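Side-chain contacts in protein A6 homolog (Fowlpox virus, PDB 6BR8), which binds phospholipids and is probably essential for the transition from immature to mature virions, this chain being the C-terminal, lipid-binding part of the protein: residues E238-F241 with D242-E246; N184-Q187 with G188-E192. One frame throughout, in Å; residues are numbered along the deposited sequence.

Interaction 1 of 2, residues E238-F241 with D242-E246; sequences EFIF and DFIQE. With PGV ((1R)-2-{[{[(2S)-2,3-dihydroxypropyl]oxy}(hydroxy)phosphoryl]oxy}-1-[(palmitoyloxy)methyl]ethyl (11E)-octadec-11-enoate), chain F.
Asp242 N, Ile244 N and Gln245 N reach back four residues to Glu238 O, Ile240 O and Phe241 O in regular alpha-helical bonds, while Phe243 N bonds Phe239 O at 2.9 Å and, weakly, Ile240 O. On one side of this turn two acids meet: Glu238 OE2 comes within 2.6 Å of Asp242 OD1, the carboxylate planes turned 77° apart. The bend of Glu238 at chi2 (70°) brings its carboxylate forward along the helix to that of Asp242. Lys212 makes a salt bridge to Asp242 OD2 and a long, weak ion pair with Glu238; its charge would probably ease the close approach of the two acids. Round the helix from the acids lies the lipid-facing side. The palmitoyl chain of phosphatidylglycerol runs over the ring of Phe241, with lipid C28 3.4 Å above the plane and over its centre. Further along that chain, Ile244 CD1 touches C30 at 3.4 Å and Ile240 CG2 meets the terminal C34 at 3.9 Å. One helical turn separates the two isoleucines, and Ile240 CG2 lies 4.3 Å from Ile244 CD1. Gln245, extended beyond CG, lies along the start of the chain, its OE1 3.4 Å from C22. Phe241 also packs on Leu215 and Ile216 of helix 212-225 and on Tyr208. Phe239, Ile240 and Phe243 touch a phosphatidylethanolamine. Helix 237-249 thus forms an amphipathic wall of the lipid-binding interior, its apolar side chains lining pockets for two kinds of phospholipid.

Interaction 2 of 2, residues N184-Q187 with G188-E192; sequences NNIQ and GLISE
Asn185 OD1 accepts from Gly188 N at 2.6 Å, a short bond that is fairly straight at the hydrogen (162°). The donor stands above the amide plane, 38° out of it, and so does not follow a lone pair. Chi1 of 55° tucks CG between the backbone N and the carbonyl carbon, which swings the amide forward over the start of the helix. Asn185 is the N-cap, and its own carbonyl O continues the pattern by taking Leu189 N at 3.0 Å. The next bonds, Ile190 N to Ile186 O and Ser191 N to Gln187 O, complete the first turn. Beside them Ile190 folds over the backbone: its CG1 lies 3.1 Å from Ile186 O, and CD1 reaches Ile186 CG1 at 3.9 Å, the two side chains crossing at an angle. Gln187, bent at chi2, brings OE1 to 4.1 Å from Ile190 CG2, approaching the other branch of that residue. Farther out, Asn185 ND2 gives a weak bond to Asn184 OD1, which may help to orient the cap amide. Ile186 rests on Leu15 and Lys16 of helix 5-26, while Gln187 and Ile190 share Val12 of that helix. With its side-chain oxygen, the cap supplies an acceptor for an amide that the first turn cannot pair with a preceding helical carbonyl; the partial positive charge of the helix start would probably strengthen that bond.

Both contacts are local ones along a helix, interaction 2 at the start of helix 186-195 and interaction 1 within helix 237-249. Their centres lie 29 Å apart and their nearest atoms about 20 Å, so they do not touch. Helices 197-210 and 212-225 come between them in sequence, and both pack against Phe241 or Gln245 of interaction 1. The lipids separate their roles: interaction 1 meets phosphatidylglycerol directly, whereas in interaction 2 the side chain of Leu189 is about 12 Å from the bound PGV. Residues 238-246 thus help to form the lipid pockets, while residues 184-192 form a largely surface contact against helix 5-26, away from the bound lipids.

Interaction 1 of 2, residues E238-F241 with D242-E246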
ATOM      1  N   GLU A 238      -7.066  -4.614 -15.975  1.00 46.48           N
ATOM      2  CA  GLU A 238      -6.357  -5.776 -16.511  1.00 58.23           C
ATOM      3  C   GLU A 238      -4.972  -5.368 -17.000  1.00 56.84           C
ATOM      4  O   GLU A 238      -3.959  -5.940 -16.587  1.00 55.30           O
ATOM      5  CB  GLU A 238      -7.189  -6.428 -17.634  1.00 52.72           C
ATOM      6  CG  GLU A 238      -6.500  -7.513 -18.498  1.00 51.34           C
ATOM      7  CD  GLU A 238      -6.247  -8.817 -17.737  1.00 67.05           C
ATOM      8  OE1 GLU A 238      -7.068  -9.173 -16.883  1.00 64.08           O
ATOM      9  OE2 GLU A 238      -5.271  -9.519 -18.029  1.00 65.20           O
ATOM     10  N   PHE A 239      -4.894  -4.307 -17.789  1.00 53.66           N
ATOM     11  CA  PHE A 239      -3.594  -3.886 -18.296  1.00 53.04           C
ATOM     12  C   PHE A 239      -2.648  -3.442 -17.178  1.00 60.55           C
ATOM     13  O   PHE A 239      -1.451  -3.744 -17.217  1.00 56.69           O
ATOM     14  CB  PHE A 239      -3.774  -2.763 -19.294  1.00 48.75           C
ATOM     15  CG  PHE A 239      -2.507  -2.086 -19.619  1.00 65.13           C
ATOM     16  CD1 PHE A 239      -1.641  -2.650 -20.537  1.00 71.07           C
ATOM     17  CD2 PHE A 239      -2.171  -0.884 -19.022  1.00 65.47           C
ATOM     18  CE1 PHE A 239      -0.455  -2.021 -20.858  1.00 84.58           C
ATOM     19  CE2 PHE A 239      -0.999  -0.257 -19.338  1.00 76.54           C
ATOM     20  CZ  PHE A 239      -0.136  -0.822 -20.255  1.00 79.81           C
ATOM     21  N   ILE A 240      -3.150  -2.704 -16.189  1.00 54.17           N
ATOM     22  CA  ILE A 240      -2.296  -2.314 -15.076  1.00 48.78           C
ATOM     23  C   ILE A 240      -1.766  -3.542 -14.351  1.00 58.82           C
ATOM     24  O   ILE A 240      -0.582  -3.607 -13.982  1.00 53.77           O
ATOM     25  CB  ILE A 240      -3.063  -1.400 -14.108  1.00 54.68           C
ATOM     26  CG1 ILE A 240      -3.329  -0.038 -14.756  1.00 58.53           C
ATOM     27  CG2 ILE A 240      -2.283  -1.290 -12.773  1.00 56.70           C
ATOM     28  CD1 ILE A 240      -4.221   0.857 -13.940  1.00 66.52           C
ATOM     29  N   PHE A 241      -2.638  -4.525 -14.112  1.00 49.23           N
ATOM     30  CA  PHE A 241      -2.247  -5.691 -13.323  1.00 48.41           C
ATOM     31  C   PHE A 241      -1.261  -6.562 -14.099  1.00 48.92           C
ATOM     32  O   PHE A 241      -0.260  -7.039 -13.544  1.00 42.60           O
ATOM     33  CB  PHE A 241      -3.489  -6.499 -12.917  1.00 44.95           C
ATOM     34  CG  PHE A 241      -4.116  -6.051 -11.619  1.00 52.54           C
ATOM     35  CD1 PHE A 241      -4.316  -4.711 -11.355  1.00 60.06           C
ATOM     36  CD2 PHE A 241      -4.509  -6.966 -10.670  1.00 51.49           C
ATOM     37  CE1 PHE A 241      -4.890  -4.282 -10.165  1.00 50.57           C
ATOM     38  CE2 PHE A 241      -5.092  -6.546  -9.471  1.00 58.07           C
ATOM     39  CZ  PHE A 241      -5.284  -5.182  -9.228  1.00 43.64           C
ATOM     40  N   ASP A 242      -1.523  -6.776 -15.390  1.00 41.44           N
ATOM     41  CA  ASP A 242      -0.562  -7.503 -16.208  1.00 45.08           C
ATOM     42  C   ASP A 242       0.755  -6.766 -16.287  1.00 56.14           C
ATOM     43  O   ASP A 242       1.799  -7.395 -16.455  1.00 63.42           O
ATOM     44  CB  ASP A 242      -1.087  -7.745 -17.620  1.00 42.35           C
ATOM     45  CG  ASP A 242      -2.208  -8.773 -17.661  1.00 62.18           C
ATOM     46  OD1 ASP A 242      -2.864  -8.878 -18.719  1.00 70.04           O
ATOM     47  OD2 ASP A 242      -2.441  -9.461 -16.641  1.00 63.23           O
ATOM     48  N   PHE A 243       0.725  -5.441 -16.183  1.00 68.93           N
ATOM     49  CA  PHE A 243       1.940  -4.646 -16.308  1.00 63.38           C
ATOM     50  C   PHE A 243       2.845  -4.830 -15.104  1.00 58.18           C
ATOM     51  O   PHE A 243       4.034  -5.135 -15.250  1.00 67.34           O
ATOM     52  CB  PHE A 243       1.584  -3.179 -16.457  1.00 49.02           C
ATOM     53  CG  PHE A 243       2.774  -2.272 -16.430  1.00 70.99           C
ATOM     54  CD1 PHE A 243       3.269  -1.782 -15.226  1.00 61.10           C
ATOM     55  CD2 PHE A 243       3.405  -1.913 -17.607  1.00 66.22           C
ATOM     56  CE1 PHE A 243       4.359  -0.963 -15.196  1.00 51.87           C
ATOM     57  CE2 PHE A 243       4.514  -1.065 -17.582  1.00 72.41           C
ATOM     58  CZ  PHE A 243       4.982  -0.595 -16.373  1.00 60.66           C
ATOM     59  N   ILE A 244       2.292  -4.597 -13.912  1.00 46.20           N
ATOM     60  CA  ILE A 244       3.003  -4.829 -12.671  1.00 55.48           C
ATOM     61  C   ILE A 244       3.493  -6.272 -12.614  1.00 59.42           C
ATOM     62  O   ILE A 244       4.593  -6.549 -12.116  1.00 53.18           O
ATOM     63  CB  ILE A 244       2.080  -4.441 -11.497  1.00 55.95           C
ATOM     64  CG1 ILE A 244       1.947  -2.926 -11.435  1.00 58.67           C
ATOM     65  CG2 ILE A 244       2.581  -4.981 -10.162  1.00 53.36           C
ATOM     66  CD1 ILE A 244       1.095  -2.452 -10.301  1.00 71.26           C
ATOM     67  N   GLN A 245       2.728  -7.206 -13.185  1.00 59.65           N
ATOM     68  CA  GLN A 245       3.172  -8.597 -13.183  1.00 53.15           C
ATOM     69  C   GLN A 245       4.409  -8.790 -14.046  1.00 50.57           C
ATOM     70  O   GLN A 245       5.356  -9.466 -13.638  1.00 59.53           O
ATOM     71  CB  GLN A 245       2.069  -9.534 -13.658  1.00 51.17           C
ATOM     72  CG  GLN A 245       2.622 -10.951 -13.790  1.00 53.15           C
ATOM     73  CD  GLN A 245       1.602 -11.974 -14.191  1.00 56.32           C
ATOM     74  OE1 GLN A 245       0.404 -11.802 -13.960  1.00 54.31           O
ATOM     75  NE2 GLN A 245       2.069 -13.061 -14.793  1.00 63.92           N
ATOM     76  N   GLU A 246       4.434  -8.204 -15.239  1.00 49.53           N
ATOM     77  CA  GLU A 246       5.561  -8.466 -16.123  1.00 58.39           C
ATOM     78  C   GLU A 246       6.805  -7.694 -15.707  1.00 63.59           C
ATOM     79  O   GLU A 246       7.920  -8.193 -15.850  1.00 71.84           O
ATOM     80  CB  GLU A 246       5.187  -8.149 -17.567  1.00 65.48           C
ATOM     81  CG  GLU A 246       3.960  -8.903 -18.098  1.00 91.28           C
TER
HETATM   82  C01 PGV F 404       5.625 -14.496 -11.935  1.00 90.32           C
HETATM   83  C02 PGV F 404       6.760 -15.341 -11.140  1.00100.12           C
HETATM   84  C03 PGV F 404       6.056 -16.512 -10.406  1.00106.70           C
HETATM   85  C04 PGV F 404       5.936 -19.497 -11.939  1.00 93.76           C
HETATM   86  C05 PGV F 404       5.133 -18.653 -12.974  1.00103.71           C
HETATM   87  C06 PGV F 404       4.842 -19.508 -14.272  1.00107.41           C
HETATM   88  O01 PGV F 404       7.366 -14.465 -10.213  1.00106.14           O
HETATM   89  O02 PGV F 404       5.661 -13.989  -8.853  1.00102.70           O
HETATM   90  O03 PGV F 404       4.447 -15.292 -12.107  1.00 83.27           O
HETATM   91  O04 PGV F 404       2.380 -15.735 -11.392  1.00 98.53           O
HETATM   92  O05 PGV F 404       6.000 -17.588 -13.318  1.00111.93           O
HETATM   93  O06 PGV F 404       6.041 -20.162 -14.666  1.00108.02           O
HETATM   94  O11 PGV F 404       6.948 -17.366  -9.740  1.00111.63           O
HETATM   95  O12 PGV F 404       7.272 -19.066 -11.918  1.00101.48           O
HETATM   96  O13 PGV F 404       8.393 -19.529  -9.638  1.00 90.18           O
HETATM   97  O14 PGV F 404       9.228 -17.566 -11.041  1.00 98.22           O
HETATM   98  C1  PGV F 404       6.835 -14.358  -8.950  1.00100.89           C
HETATM   99  C2  PGV F 404       7.664 -14.683  -7.707  1.00 94.52           C
HETATM  100  C3  PGV F 404       7.337 -13.821  -6.484  1.00 89.01           C
HETATM  101  C4  PGV F 404       5.922 -14.084  -5.913  1.00 90.97           C
HETATM  102  C5  PGV F 404       5.470 -13.004  -4.923  1.00 84.18           C
HETATM  103  C6  PGV F 404       4.219 -12.284  -5.411  1.00 85.08           C
HETATM  104  C7  PGV F 404       4.025 -10.905  -4.768  1.00 83.79           C
HETATM  105  C8  PGV F 404       4.387 -10.838  -3.264  1.00 87.02           C
HETATM  106  C9  PGV F 404       4.203  -9.400  -2.683  1.00 87.49           C
HETATM  107  C10 PGV F 404       3.573  -8.426  -3.715  1.00 88.17           C
HETATM  108  C19 PGV F 404       3.292 -14.912 -11.459  1.00 86.59           C
HETATM  109  C20 PGV F 404       3.111 -13.558 -10.825  1.00 80.35           C
HETATM  110  C21 PGV F 404       1.723 -13.400 -10.155  1.00 77.71           C
HETATM  111  C22 PGV F 404       1.061 -12.125 -10.662  1.00 78.21           C
HETATM  112  C23 PGV F 404       0.615 -11.163  -9.550  1.00 75.85           C
HETATM  113  C24 PGV F 404       0.119  -9.851 -10.158  1.00 75.61           C
HETATM  114  C25 PGV F 404       0.006  -8.726  -9.134  1.00 75.64           C
HETATM  115  C26 PGV F 404      -1.027  -7.671  -9.527  1.00 75.69           C
HETATM  116  C27 PGV F 404      -1.452  -6.770  -8.338  1.00 77.76           C
HETATM  117  C28 PGV F 404      -1.762  -5.325  -8.787  1.00 84.82           C
HETATM  118  C29 PGV F 404      -1.887  -4.297  -7.627  1.00 89.59           C
HETATM  119  C30 PGV F 404      -1.507  -2.853  -8.076  1.00 89.15           C
HETATM  120  C31 PGV F 404      -2.288  -1.706  -7.368  1.00 89.67           C
HETATM  121  C32 PGV F 404      -2.823  -0.638  -8.373  1.00 84.62           C
HETATM  122  C33 PGV F 404      -4.363  -0.657  -8.563  1.00 76.58           C
HETATM  123  C34 PGV F 404      -4.772  -0.234  -9.987  1.00 78.46           C

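Interaction 2 of 2, residues N184-Q187 with G188-E192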
ATOM      1  N   ASN A 184       1.991 -14.487  15.401  1.00 89.32           N
ATOM      2  CA  ASN A 184       0.862 -13.571  15.460  1.00103.32           C
ATOM      3  C   ASN A 184       1.260 -12.108  15.295  1.00115.46           C
ATOM      4  O   ASN A 184       0.444 -11.305  14.830  1.00128.35           O
ATOM      5  CB  ASN A 184       0.131 -13.745  16.795  1.00109.81           C
ATOM      6  CG  ASN A 184       1.072 -13.650  17.995  1.00124.44           C
ATOM      7  OD1 ASN A 184       1.523 -12.563  18.366  1.00133.20           O
ATOM      8  ND2 ASN A 184       1.372 -14.791  18.603  1.00127.27           N
ATOM      9  N   ASN A 185       2.493 -11.751  15.657  1.00108.01           N
ATOM     10  CA  ASN A 185       3.000 -10.387  15.629  1.00 93.07           C
ATOM     11  C   ASN A 185       3.678 -10.087  14.294  1.00 95.57           C
ATOM     12  O   ASN A 185       3.810 -10.951  13.426  1.00 85.27           O
ATOM     13  CB  ASN A 185       3.979 -10.182  16.779  1.00 97.70           C
ATOM     14  CG  ASN A 185       5.088 -11.206  16.766  1.00105.19           C
ATOM     15  OD1 ASN A 185       6.130 -11.002  16.144  1.00108.70           O
ATOM     16  ND2 ASN A 185       4.851 -12.341  17.411  1.00107.48           N
ATOM     17  N   ILE A 186       4.151  -8.850  14.134  1.00 81.65           N
ATOM     18  CA  ILE A 186       4.728  -8.452  12.851  1.00 80.35           C
ATOM     19  C   ILE A 186       6.095  -9.105  12.646  1.00 74.64           C
ATOM     20  O   ILE A 186       6.433  -9.527  11.533  1.00 65.87           O
ATOM     21  CB  ILE A 186       4.785  -6.912  12.715  1.00 73.38           C
ATOM     22  CG1 ILE A 186       5.127  -6.526  11.287  1.00 75.29           C
ATOM     23  CG2 ILE A 186       5.789  -6.254  13.665  1.00 78.76           C
ATOM     24  CD1 ILE A 186       4.054  -6.900  10.293  1.00 89.29           C
ATOM     25  N   GLN A 187       6.884  -9.245  13.712  1.00 67.18           N
ATOM     26  CA  GLN A 187       8.193  -9.869  13.556  1.00 72.56           C
ATOM     27  C   GLN A 187       8.066 -11.357  13.249  1.00 77.33           C
ATOM     28  O   GLN A 187       8.600 -11.847  12.244  1.00 83.62           O
ATOM     29  CB  GLN A 187       9.042  -9.654  14.794  1.00 72.80           C
ATOM     30  CG  GLN A 187      10.491  -9.946  14.513  1.00 74.43           C
ATOM     31  CD  GLN A 187      10.973  -9.249  13.261  1.00 81.56           C
ATOM     32  OE1 GLN A 187      11.497  -9.881  12.347  1.00 98.13           O
ATOM     33  NE2 GLN A 187      10.789  -7.939  13.208  1.00 98.03           N
ATOM     34  N   GLY A 188       7.369 -12.096  14.114  1.00 61.77           N
ATOM     35  CA  GLY A 188       7.043 -13.479  13.798  1.00 65.09           C
ATOM     36  C   GLY A 188       6.524 -13.654  12.381  1.00 69.07           C
ATOM     37  O   GLY A 188       6.982 -14.526  11.640  1.00 75.63           O
ATOM     38  N   LEU A 189       5.584 -12.808  11.967  1.00 61.40           N
ATOM     39  CA  LEU A 189       5.045 -12.964  10.620  1.00 73.15           C
ATOM     40  C   LEU A 189       6.127 -12.726   9.571  1.00 67.46           C
ATOM     41  O   LEU A 189       6.225 -13.465   8.586  1.00 73.32           O
ATOM     42  CB  LEU A 189       3.849 -12.028  10.391  1.00 69.40           C
ATOM     43  CG  LEU A 189       3.024 -12.424   9.146  1.00 79.87           C
ATOM     44  CD1 LEU A 189       2.831 -13.918   9.127  1.00 72.82           C
ATOM     45  CD2 LEU A 189       1.651 -11.738   9.034  1.00 71.08           C
ATOM     46  N   ILE A 190       6.957 -11.711   9.764  1.00 66.16           N
ATOM     47  CA  ILE A 190       8.040 -11.466   8.817  1.00 75.65           C
ATOM     48  C   ILE A 190       8.973 -12.668   8.752  1.00 72.10           C
ATOM     49  O   ILE A 190       9.383 -13.102   7.669  1.00 65.64           O
ATOM     50  CB  ILE A 190       8.811 -10.196   9.212  1.00 80.43           C
ATOM     51  CG1 ILE A 190       7.974  -8.947   8.935  1.00 76.23           C
ATOM     52  CG2 ILE A 190      10.142 -10.157   8.511  1.00 76.15           C
ATOM     53  CD1 ILE A 190       8.493  -7.736   9.682  1.00 79.11           C
ATOM     54  N   SER A 191       9.330 -13.218   9.913  1.00 58.46           N
ATOM     55  CA  SER A 191      10.291 -14.312   9.930  1.00 69.50           C
ATOM     56  C   SER A 191       9.707 -15.583   9.319  1.00 66.88           C
ATOM     57  O   SER A 191      10.425 -16.333   8.651  1.00 56.97           O
ATOM     58  CB  SER A 191      10.768 -14.562  11.358  1.00 79.13           C
ATOM     59  OG  SER A 191      11.889 -15.422  11.364  1.00101.04           O
ATOM     60  N   GLU A 192       8.415 -15.856   9.562  1.00 56.23           N
ATOM     61  CA  GLU A 192       7.764 -17.036   8.972  1.00 70.76           C
ATOM     62  C   GLU A 192       7.801 -16.993   7.452  1.00 58.52           C
ATOM     63  O   GLU A 192       8.082 -18.001   6.798  1.00 48.83           O
ATOM     64  CB  GLU A 192       6.308 -17.154   9.425  1.00 59.78           C
ATOM     65  CG  GLU A 192       5.505 -18.140   8.579  1.00 55.20           C
ATOM     66  CD  GLU A 192       5.825 -19.621   8.844  1.00 54.88           C
ATOM     67  OE1 GLU A 192       6.611 -19.944   9.777  1.00 54.97           O
ATOM     68  OE2 GLU A 192       5.292 -20.470   8.091  1.00 62.18           O
TER